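Local coordinates for nitrogenase molybdenum-iron protein beta chain (PDB 4WES), which forms, with the alpha chain, the nitrogenase molybdenum-iron protein that reduces dinitrogen to ammonia, and shares the [8Fe-7S] cluster with that chain, at the interface of chains B and A. Residues are numbered along the deposited sequence; one frame, centred on the assembly and turned at random. Chains: chain A, Nitrogenase molybdenum-iron protein beta chain; chain B, Nitrogenase molybdenum-iron protein alpha chain.

The interface of chains B and A. Residues chain B 107, 126, 129, 133; chain A 12-15, 17.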
loop_
_atom_site.group_PDB
_atom_site.type_symbol
_atom_site.label_atom_id
_atom_site.label_comp_id
_atom_site.label_asym_id
_atom_site.label_seq_id
_atom_site.Cartn_x
_atom_site.Cartn_y
_atom_site.Cartn_z
ATOM N N SER B 107 -11.838 12.022 -28.701
ATOM C CA SER B 107 -11.457 11.633 -30.043
ATOM C C SER B 107 -12.586 10.936 -30.756
ATOM O O SER B 107 -13.628 10.583 -30.181
ATOM C CB SER B 107 -10.287 10.696 -30.006
ATOM O OG SER B 107 -10.705 9.423 -29.556
ATOM N N ALA B 126 -19.420 13.338 -33.462
ATOM C CA ALA B 126 -18.623 13.582 -32.264
ATOM C C ALA B 126 -18.616 15.041 -31.869
ATOM O O ALA B 126 -18.661 15.383 -30.683
ATOM C CB ALA B 126 -17.199 13.082 -32.459
ATOM N N GLU B 129 -21.945 15.609 -30.209
ATOM C CA GLU B 129 -21.948 15.061 -28.851
ATOM C C GLU B 129 -21.146 15.918 -27.906
ATOM O O GLU B 129 -21.593 16.178 -26.792
ATOM C CB GLU B 129 -21.467 13.613 -28.845
ATOM C CG GLU B 129 -22.468 12.637 -29.421
ATOM C CD GLU B 129 -22.025 11.178 -29.508
ATOM O OE1 GLU B 129 -20.876 10.853 -29.205
ATOM O OE2 GLU B 129 -22.897 10.355 -29.884
ATOM N N MET B 133 -22.958 17.794 -24.760
ATOM C CA MET B 133 -22.561 17.362 -23.427
ATOM C C MET B 133 -21.868 18.444 -22.632
ATOM O O MET B 133 -22.035 18.508 -21.417
ATOM C CB MET B 133 -21.624 16.146 -23.531
ATOM C CG MET B 133 -22.370 14.929 -23.995
ATOM S SD MET B 133 -21.314 13.496 -24.272
ATOM C CE MET B 133 -20.924 13.076 -22.588
ATOM N N ARG A 12 -23.135 7.631 -25.743
ATOM C CA ARG A 12 -22.456 8.238 -26.860
ATOM C C ARG A 12 -22.311 7.225 -27.972
ATOM O O ARG A 12 -22.112 6.029 -27.714
ATOM C CB ARG A 12 -21.046 8.731 -26.449
ATOM C CG ARG A 12 -21.091 9.954 -25.603
ATOM C CD ARG A 12 -19.772 10.215 -24.919
ATOM N NE ARG A 12 -19.580 9.316 -23.781
ATOM C CZ ARG A 12 -18.565 8.475 -23.603
ATOM N NH1 ARG A 12 -17.557 8.394 -24.469
ATOM N NH2 ARG A 12 -18.559 7.722 -22.525
ATOM N N LYS A 13 -22.381 7.707 -29.196
ATOM C CA LYS A 13 -22.200 6.875 -30.395
ATOM C C LYS A 13 -20.924 7.235 -31.162
ATOM O O LYS A 13 -20.562 6.480 -32.067
ATOM C CB LYS A 13 -23.420 6.994 -31.354
ATOM C CG LYS A 13 -24.768 6.645 -30.778
ATOM C CD LYS A 13 -25.878 6.808 -31.810
ATOM C CE LYS A 13 -27.248 6.651 -31.172
ATOM N NZ LYS A 13 -28.316 6.331 -32.160
ATOM N N ALA A 14 -20.321 8.385 -30.903
ATOM C CA ALA A 14 -19.227 8.871 -31.736
ATOM C C ALA A 14 -18.023 9.383 -30.955
ATOM O O ALA A 14 -16.874 9.113 -31.334
ATOM C CB ALA A 14 -19.732 9.928 -32.702
ATOM N N LEU A 15 -18.281 10.146 -29.905
ATOM C CA LEU A 15 -17.194 10.770 -29.148
ATOM C C LEU A 15 -16.673 9.824 -28.086
ATOM O O LEU A 15 -17.389 9.436 -27.175
ATOM C CB LEU A 15 -17.755 12.024 -28.469
ATOM C CG LEU A 15 -16.759 12.855 -27.712
ATOM C CD1 LEU A 15 -15.779 13.572 -28.618
ATOM C CD2 LEU A 15 -17.498 13.894 -26.861
ATOM N N ILE A 17 -14.161 9.202 -24.967
ATOM C CA ILE A 17 -13.639 10.044 -23.911
ATOM C C ILE A 17 -12.878 9.154 -22.941
ATOM O O ILE A 17 -13.427 8.199 -22.435
ATOM C CB ILE A 17 -14.769 10.788 -23.137
ATOM C CG1 ILE A 17 -15.724 11.531 -24.076
ATOM C CG2 ILE A 17 -14.149 11.715 -22.108
ATOM C CD1 ILE A 17 -16.959 12.089 -23.375
#
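B:Glu129, on helix 120-134 of the alpha chain, pushes its carboxylate into a turn of the beta chain's N-terminal segment and takes up three consecutive backbone N-H groups. B:Glu129 OE2 accepts from A:Lys13 N at 2.8 Å, a nearly straight bond arriving on the syn side and 18° out of the carboxylate plane. OE1 carries the other two. A:Leu15 N lies 2.8 Å from B:Glu129 OE1, nearly in line with the bond from the carboxyl carbon to that oxygen. A:Ala14 N reaches B:Glu129 OE1 on the syn side at 3.0 Å, more bent and further out of plane. The two donors of OE1 lie on one face of the carboxylate and A:Lys13 N on the opposite side of its plane, so the backbone passes from one side to the other as it wraps round the group's end. Three N-H dipoles pointing at one carboxylate would be expected to favour its negative charge. The polar recognition is of main-chain N-H groups; the side chain of A:Lys13 is poorly ordered.

The glutamate gets there by an extended reach from the helix: CG lies beside the backbone N (chi1 -73°) and the chain runs straight beyond it. Around this polar core the packing is apolar. One turn earlier on the helix, B:Ala126 faces the turn, its CA 3.8 Å from the methyl CB of A:Ala14. One turn later, B:Met133 crosses the aliphatic part of A:Arg12 at about a right angle, with B:Met133 SD 3.7 Å from A:Arg12 CD. The methionine's bend at chi3 (72°) swings the methyl CE toward the CD1 end of A:Ile17, which it meets tip to tip.

The far end of A:Arg12, whose aliphatic part touches chain B, turns back on its own chain and probably steadies the turn, in this interface of the nitrogenase alpha2beta2 tetramer. The guanidinium NH1 of A:Arg12 donates to the carbonyl O of A:Leu15 at 2.9 Å, in the carbonyl plane.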